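Local coordinates for protein serine protease pet (Escherichia coli, PDB 4OM9) that acts as an autotransporter serine protease and enterotoxin of enteroaggregative strains, probably cleaving the host cytoskeletal protein alpha-fodrin, at residues G428-L433 with N476-V481; I472-V477 with L623-N628. All blocks are in the same frame, centred on the assembly; numbering follows the deposited sequence.

Contact 1. Residues G428-L433 with N476-V481; sequences GGKLDL and NVDGNV
Lys430 and Asp478 meet across the middle rung of three in a beta-helix: strands 429-432 and 476-477 run parallel on either side of 451-453, and their closest CA atoms, of Lys430 and Asn476, are 9.3 Å apart. That gap is about twice a normal strand spacing, so the backbones do not pair directly. The only close contact is a long salt bridge, with Lys430 NZ 3.6 Å from Asp478 OD1, just after strand 476-477. OD1 is the nearer oxygen; Asp478 OD2 is 4.0 Å from Lys430 NZ. The lysine chain bends at its second torsion (chi2 -146°) and is extended beyond that point. It reaches past Thr453 of the middle rung, which it touches. Asp478 holds its carboxylate between its backbone N and carbonyl carbon (chi1 69°), and the two side chains cross at about a right angle. The stronger partner of Asp478 OD1 is Thr453 OG1 of the intervening strand 451-453, by a hydrogen bond. The lysine thus adds a looser charge interaction to an oxygen already held. Leu433 packs on Ile452, and Val481 packs on Leu463. Lys430 also touches Thr405 of strand 404-408, the rung before its own. The contact therefore sits on the outer surface of the parallel ladder 404-408, 429-432, 451-453 and 476-477.

Contact 2. Residues I472-V477 with L623-N628; sequences IYHGNV and LYSGKN
His474 meets Ser625 and Asn628, which belong to a loop far along the chain. Its CG lies beside the backbone N and opposite the carbonyl carbon (chi1 -72°), which sends the ring toward the loop. Ser625 lies over one face of the imidazole, with its OG in van der Waals contact 3.7 Å from His474 CE1. The same OG is hydrogen-bonded to Asp522 OD1. Asn628 approaches the ring obliquely: its OD1 is 3.6 Å from His474 CD2, and the amide and ring planes are 31° apart. Asp622 OD2, just before the loop, is hydrogen-bonded to both His474 NE2 and Asn628 ND2, so one carboxylate oxygen ties the two segments together. Asn628 ND2 also bonds to Arg637 O, which further fixes the amide. A type II turn from Tyr624 to Lys627 shapes the loop, closed by Lys627 N to Tyr624 O at 2.8 Å, with Gly626 at its third position. On the other segment, Tyr473 swings its ring away from its own N (chi1 176°) and back under Gly475, whose N sits 3.4 Å above the ring plane. Tyr473 OH donates to Asn476 O at 2.6 Å. This bond spans the corner that bears His474. Here the beta-helix of the passenger domain turns from strand 471-473, paired with 496-498, into 476-477, and the facing loop links strands 618-622 and 629-630.

Both contacts use strand 476-477, and their centres lie 15 Å apart. Asn476 and Val477 are common to their segments, but the touching is done by Asp478 just after the strand in contact 1 and by His474 just before it in contact 2. Contact 1 is a surface contact along the beta-helix, reaching from one rung to the next but one. Contact 2 is buried and joins a beta-helix corner to a loop 146 residues further on. Contact 1 rests on one long charge pair. Contact 2 packs polar groups against an imidazole. Asp622 and Asp522 take bonds from the imidazole, serine and asparagine, and the Arg637 carbonyl takes another from the asparagine.

Contact 1. Residues G428-L433 with N476-V481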
ATOM      1  N   GLY A 428       1.923  16.347   3.074  1.00 30.68           N
ATOM      2  CA  GLY A 428       2.345  16.222   4.455  1.00 32.01           C
ATOM      3  C   GLY A 428       3.779  16.570   4.801  1.00 32.64           C
ATOM      4  O   GLY A 428       4.320  17.585   4.345  1.00 29.88           O
ATOM      5  N   GLY A 429       4.382  15.699   5.613  1.00 28.79           N
ATOM      6  CA  GLY A 429       5.733  15.861   6.117  1.00 27.48           C
ATOM      7  C   GLY A 429       6.009  14.796   7.172  1.00 28.52           C
ATOM      8  O   GLY A 429       5.275  13.805   7.250  1.00 33.71           O
ATOM      9  N   LYS A 430       7.062  14.988   7.962  1.00 31.85           N
ATOM     10  CA  LYS A 430       7.507  13.987   8.924  1.00 32.21           C
ATOM     11  C   LYS A 430       7.360  14.456  10.356  1.00 31.43           C
ATOM     12  O   LYS A 430       7.741  15.586  10.685  1.00 30.57           O
ATOM     13  CB  LYS A 430       8.968  13.605   8.682  1.00 34.77           C
ATOM     14  CG  LYS A 430       9.179  12.448   7.721  1.00 43.33           C
ATOM     15  CD  LYS A 430      10.401  11.618   8.131  1.00 50.34           C
ATOM     16  CE  LYS A 430      10.440  10.274   7.367  1.00 55.44           C
ATOM     17  NZ  LYS A 430      11.322   9.229   7.996  1.00 56.66           N
ATOM     18  N   LEU A 431       6.799  13.587  11.198  1.00 29.44           N
ATOM     19  CA  LEU A 431       6.828  13.765  12.650  1.00 30.89           C
ATOM     20  C   LEU A 431       7.807  12.766  13.257  1.00 31.30           C
ATOM     21  O   LEU A 431       7.574  11.560  13.212  1.00 29.65           O
ATOM     22  CB  LEU A 431       5.440  13.585  13.279  1.00 27.19           C
ATOM     23  CG  LEU A 431       5.482  13.608  14.824  1.00 30.28           C
ATOM     24  CD1 LEU A 431       6.080  14.930  15.345  1.00 29.19           C
ATOM     25  CD2 LEU A 431       4.109  13.388  15.436  1.00 28.73           C
ATOM     26  N   ASP A 432       8.905  13.281  13.808  1.00 32.55           N
ATOM     27  CA  ASP A 432       9.930  12.460  14.461  1.00 27.37           C
ATOM     28  C   ASP A 432       9.744  12.517  15.976  1.00 29.07           C
ATOM     29  O   ASP A 432      10.025  13.550  16.616  1.00 28.87           O
ATOM     30  CB  ASP A 432      11.331  12.930  14.053  1.00 30.08           C
ATOM     31  CG  ASP A 432      12.445  12.101  14.674  1.00 30.70           C
ATOM     32  OD1 ASP A 432      12.172  11.069  15.325  1.00 31.87           O
ATOM     33  OD2 ASP A 432      13.622  12.477  14.502  1.00 36.15           O
ATOM     34  N   LEU A 433       9.254  11.415  16.544  1.00 31.64           N
ATOM     35  CA  LEU A 433       8.961  11.345  17.976  1.00 32.09           C
ATOM     36  C   LEU A 433      10.250  11.395  18.758  1.00 32.47           C
ATOM     37  O   LEU A 433      10.242  11.690  19.948  1.00 33.97           O
ATOM     38  CB  LEU A 433       8.179  10.068  18.337  1.00 29.93           C
ATOM     39  CG  LEU A 433       6.851   9.850  17.613  1.00 30.08           C
ATOM     40  CD1 LEU A 433       6.151   8.625  18.125  1.00 26.83           C
ATOM     41  CD2 LEU A 433       5.948  11.035  17.751  1.00 26.22           C
ATOM     42  N   ASN A 476       2.017   7.251   7.099  1.00 31.00           N
ATOM     43  CA  ASN A 476       2.875   6.094   7.338  1.00 30.45           C
ATOM     44  C   ASN A 476       3.506   6.040   8.738  1.00 31.95           C
ATOM     45  O   ASN A 476       3.370   6.962   9.544  1.00 29.87           O
ATOM     46  CB  ASN A 476       3.989   6.034   6.299  1.00 31.33           C
ATOM     47  CG  ASN A 476       3.495   6.314   4.904  1.00 33.01           C
ATOM     48  OD1 ASN A 476       2.710   5.545   4.350  1.00 34.01           O
ATOM     49  ND2 ASN A 476       3.953   7.430   4.319  1.00 30.11           N
ATOM     50  N   VAL A 477       4.174   4.920   9.004  1.00 28.24           N
ATOM     51  CA  VAL A 477       5.007   4.727  10.171  1.00 28.13           C
ATOM     52  C   VAL A 477       6.292   4.029   9.747  1.00 31.47           C
ATOM     53  O   VAL A 477       6.259   3.007   9.043  1.00 32.29           O
ATOM     54  CB  VAL A 477       4.310   3.860  11.272  1.00 27.19           C
ATOM     55  CG1 VAL A 477       5.271   3.590  12.428  1.00 27.18           C
ATOM     56  CG2 VAL A 477       3.048   4.525  11.772  1.00 27.39           C
ATOM     57  N   ASP A 478       7.429   4.555  10.177  1.00 30.20           N
ATOM     58  CA  ASP A 478       8.652   3.782  10.072  1.00 33.90           C
ATOM     59  C   ASP A 478       9.613   4.229  11.167  1.00 34.15           C
ATOM     60  O   ASP A 478       9.230   4.977  12.061  1.00 34.87           O
ATOM     61  CB  ASP A 478       9.271   3.895   8.668  1.00 32.31           C
ATOM     62  CG  ASP A 478       9.835   5.277   8.366  1.00 32.92           C
ATOM     63  OD1 ASP A 478       9.910   6.145   9.258  1.00 34.35           O
ATOM     64  OD2 ASP A 478      10.235   5.492   7.209  1.00 41.54           O
ATOM     65  N   GLY A 479      10.852   3.762  11.099  1.00 42.49           N
ATOM     66  CA  GLY A 479      11.805   4.026  12.158  1.00 40.79           C
ATOM     67  C   GLY A 479      11.561   3.221  13.426  1.00 41.12           C
ATOM     68  O   GLY A 479      10.856   2.204  13.421  1.00 39.96           O
ATOM     69  N   ASN A 480      12.144   3.704  14.519  1.00 34.43           N
ATOM     70  CA  ASN A 480      12.187   2.981  15.784  1.00 39.71           C
ATOM     71  C   ASN A 480      10.932   3.207  16.621  1.00 37.97           C
ATOM     72  O   ASN A 480      10.981   3.842  17.673  1.00 34.88           O
ATOM     73  CB  ASN A 480      13.438   3.393  16.566  1.00 41.03           C
ATOM     74  CG  ASN A 480      13.668   2.539  17.802  1.00 44.25           C
ATOM     75  OD1 ASN A 480      13.165   1.421  17.899  1.00 43.68           O
ATOM     76  ND2 ASN A 480      14.434   3.067  18.757  1.00 42.84           N
ATOM     77  N   VAL A 481       9.815   2.659  16.149  1.00 29.48           N
ATOM     78  CA  VAL A 481       8.510   2.930  16.733  1.00 28.90           C
ATOM     79  C   VAL A 481       7.792   1.633  17.164  1.00 29.13           C
ATOM     80  O   VAL A 481       7.982   0.570  16.572  1.00 29.48           O
ATOM     81  CB  VAL A 481       7.626   3.707  15.728  1.00 28.08           C
ATOM     82  CG1 VAL A 481       6.241   3.960  16.275  1.00 27.61           C
ATOM     83  CG2 VAL A 481       8.298   5.043  15.300  1.00 27.86           C
TER

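Contact 2. Residues I472-V477 with L623-N628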
ATOM      1  N   ILE A 472      -9.511   6.333   9.906  1.00 27.93           N
ATOM      2  CA  ILE A 472      -8.467   5.861   9.008  1.00 27.68           C
ATOM      3  C   ILE A 472      -7.231   6.758   9.071  1.00 26.85           C
ATOM      4  O   ILE A 472      -7.325   7.951   8.846  1.00 26.54           O
ATOM      5  CB  ILE A 472      -8.954   5.779   7.552  1.00 28.14           C
ATOM      6  CG1 ILE A 472     -10.303   5.065   7.488  1.00 30.23           C
ATOM      7  CG2 ILE A 472      -7.916   5.059   6.697  1.00 28.07           C
ATOM      8  CD1 ILE A 472     -10.821   4.819   6.065  1.00 29.81           C
ATOM      9  N   TYR A 473      -6.085   6.163   9.391  1.00 29.06           N
ATOM     10  CA  TYR A 473      -4.811   6.852   9.286  1.00 26.90           C
ATOM     11  C   TYR A 473      -4.322   6.643   7.866  1.00 28.77           C
ATOM     12  O   TYR A 473      -4.083   5.495   7.450  1.00 30.83           O
ATOM     13  CB  TYR A 473      -3.799   6.331  10.312  1.00 26.64           C
ATOM     14  CG  TYR A 473      -2.418   6.947  10.191  1.00 27.07           C
ATOM     15  CD1 TYR A 473      -2.246   8.343  10.169  1.00 25.07           C
ATOM     16  CD2 TYR A 473      -1.280   6.141  10.125  1.00 26.18           C
ATOM     17  CE1 TYR A 473      -0.985   8.904  10.062  1.00 24.71           C
ATOM     18  CE2 TYR A 473      -0.016   6.690  10.015  1.00 26.03           C
ATOM     19  CZ  TYR A 473       0.132   8.074   9.991  1.00 28.28           C
ATOM     20  OH  TYR A 473       1.395   8.623   9.872  1.00 27.47           O
ATOM     21  N   HIS A 474      -4.234   7.744   7.112  1.00 25.80           N
ATOM     22  CA  HIS A 474      -3.780   7.727   5.732  1.00 25.92           C
ATOM     23  C   HIS A 474      -2.249   7.797   5.622  1.00 25.61           C
ATOM     24  O   HIS A 474      -1.696   7.588   4.547  1.00 25.81           O
ATOM     25  CB  HIS A 474      -4.378   8.897   4.950  1.00 25.86           C
ATOM     26  CG  HIS A 474      -5.848   8.777   4.643  1.00 27.85           C
ATOM     27  ND1 HIS A 474      -6.390   7.723   3.933  1.00 27.13           N
ATOM     28  CD2 HIS A 474      -6.866   9.644   4.875  1.00 26.49           C
ATOM     29  CE1 HIS A 474      -7.693   7.923   3.781  1.00 27.64           C
ATOM     30  NE2 HIS A 474      -8.003   9.078   4.340  1.00 27.26           N
ATOM     31  N   GLY A 475      -1.563   8.128   6.716  1.00 27.51           N
ATOM     32  CA  GLY A 475      -0.120   8.340   6.675  1.00 29.68           C
ATOM     33  C   GLY A 475       0.707   7.087   6.933  1.00 31.50           C
ATOM     34  O   GLY A 475       0.167   5.973   7.005  1.00 28.25           O
ATOM     35  N   ASN A 476       2.017   7.251   7.099  1.00 31.00           N
ATOM     36  CA  ASN A 476       2.875   6.094   7.338  1.00 30.45           C
ATOM     37  C   ASN A 476       3.506   6.040   8.738  1.00 31.95           C
ATOM     38  O   ASN A 476       3.370   6.962   9.544  1.00 29.87           O
ATOM     39  CB  ASN A 476       3.989   6.034   6.299  1.00 31.33           C
ATOM     40  CG  ASN A 476       3.495   6.314   4.904  1.00 33.01           C
ATOM     41  OD1 ASN A 476       2.710   5.545   4.350  1.00 34.01           O
ATOM     42  ND2 ASN A 476       3.953   7.430   4.319  1.00 30.11           N
ATOM     43  N   VAL A 477       4.174   4.920   9.004  1.00 28.24           N
ATOM     44  CA  VAL A 477       5.007   4.727  10.171  1.00 28.13           C
ATOM     45  C   VAL A 477       6.292   4.029   9.747  1.00 31.47           C
ATOM     46  O   VAL A 477       6.259   3.007   9.043  1.00 32.29           O
ATOM     47  CB  VAL A 477       4.310   3.860  11.272  1.00 27.19           C
ATOM     48  CG1 VAL A 477       5.271   3.590  12.428  1.00 27.18           C
ATOM     49  CG2 VAL A 477       3.048   4.525  11.772  1.00 27.39           C
ATOM     50  N   LEU A 623     -14.317   9.630   2.220  1.00 31.98           N
ATOM     51  CA  LEU A 623     -14.853  10.588   1.275  1.00 32.50           C
ATOM     52  C   LEU A 623     -14.091  11.936   1.234  1.00 34.01           C
ATOM     53  O   LEU A 623     -14.310  12.745   0.326  1.00 32.37           O
ATOM     54  CB  LEU A 623     -16.322  10.837   1.572  1.00 33.22           C
ATOM     55  CG  LEU A 623     -17.207   9.612   1.311  1.00 39.42           C
ATOM     56  CD1 LEU A 623     -18.672   9.920   1.601  1.00 45.23           C
ATOM     57  CD2 LEU A 623     -17.027   9.107  -0.129  1.00 36.32           C
ATOM     58  N   TYR A 624     -13.200  12.174   2.194  1.00 31.58           N
ATOM     59  CA  TYR A 624     -12.400  13.388   2.173  1.00 30.72           C
ATOM     60  C   TYR A 624     -10.928  13.070   2.201  1.00 30.22           C
ATOM     61  O   TYR A 624     -10.094  13.929   2.536  1.00 29.81           O
ATOM     62  CB  TYR A 624     -12.738  14.299   3.340  1.00 30.48           C
ATOM     63  CG  TYR A 624     -14.154  14.796   3.346  1.00 32.88           C
ATOM     64  CD1 TYR A 624     -14.584  15.730   2.407  1.00 38.40           C
ATOM     65  CD2 TYR A 624     -15.063  14.354   4.303  1.00 34.06           C
ATOM     66  CE1 TYR A 624     -15.884  16.205   2.412  1.00 40.27           C
ATOM     67  CE2 TYR A 624     -16.371  14.814   4.309  1.00 44.52           C
ATOM     68  CZ  TYR A 624     -16.774  15.744   3.362  1.00 46.78           C
ATOM     69  OH  TYR A 624     -18.067  16.217   3.368  1.00 51.88           O
ATOM     70  N   SER A 625     -10.610  11.836   1.848  1.00 30.36           N
ATOM     71  CA  SER A 625      -9.235  11.438   1.608  1.00 30.15           C
ATOM     72  C   SER A 625      -8.514  12.450   0.692  1.00 30.83           C
ATOM     73  O   SER A 625      -9.039  12.844  -0.357  1.00 30.79           O
ATOM     74  CB  SER A 625      -9.220  10.036   0.985  1.00 30.57           C
ATOM     75  OG  SER A 625      -7.921   9.674   0.585  1.00 30.58           O
ATOM     76  N   GLY A 626      -7.325  12.883   1.091  1.00 29.89           N
ATOM     77  CA  GLY A 626      -6.571  13.816   0.290  1.00 30.07           C
ATOM     78  C   GLY A 626      -7.029  15.246   0.475  1.00 29.88           C
ATOM     79  O   GLY A 626      -6.328  16.167   0.081  1.00 29.91           O
ATOM     80  N   LYS A 627      -8.196  15.452   1.076  1.00 30.51           N
ATOM     81  CA  LYS A 627      -8.631  16.815   1.410  1.00 29.62           C
ATOM     82  C   LYS A 627      -9.222  16.883   2.829  1.00 31.19           C
ATOM     83  O   LYS A 627     -10.306  17.435   3.049  1.00 29.82           O
ATOM     84  CB  LYS A 627      -9.643  17.323   0.363  1.00 30.16           C
ATOM     85  CG  LYS A 627     -10.810  16.403   0.087  1.00 33.37           C
ATOM     86  CD  LYS A 627     -11.322  16.586  -1.340  1.00 32.01           C
ATOM     87  CE  LYS A 627     -12.580  17.438  -1.391  1.00 37.28           C
ATOM     88  NZ  LYS A 627     -13.019  17.674  -2.814  1.00 39.92           N
ATOM     89  N   ASN A 628      -8.501  16.301   3.787  1.00 32.76           N
ATOM     90  CA  ASN A 628      -8.978  16.193   5.161  1.00 29.06           C
ATOM     91  C   ASN A 628      -8.757  17.453   6.013  1.00 32.11           C
ATOM     92  O   ASN A 628      -9.408  17.633   7.042  1.00 30.76           O
ATOM     93  CB  ASN A 628      -8.297  15.009   5.853  1.00 28.85           C
ATOM     94  CG  ASN A 628      -8.648  13.670   5.219  1.00 29.01           C
ATOM     95  OD1 ASN A 628      -7.830  13.075   4.524  1.00 29.01           O
ATOM     96  ND2 ASN A 628      -9.862  13.185   5.476  1.00 29.26           N
TER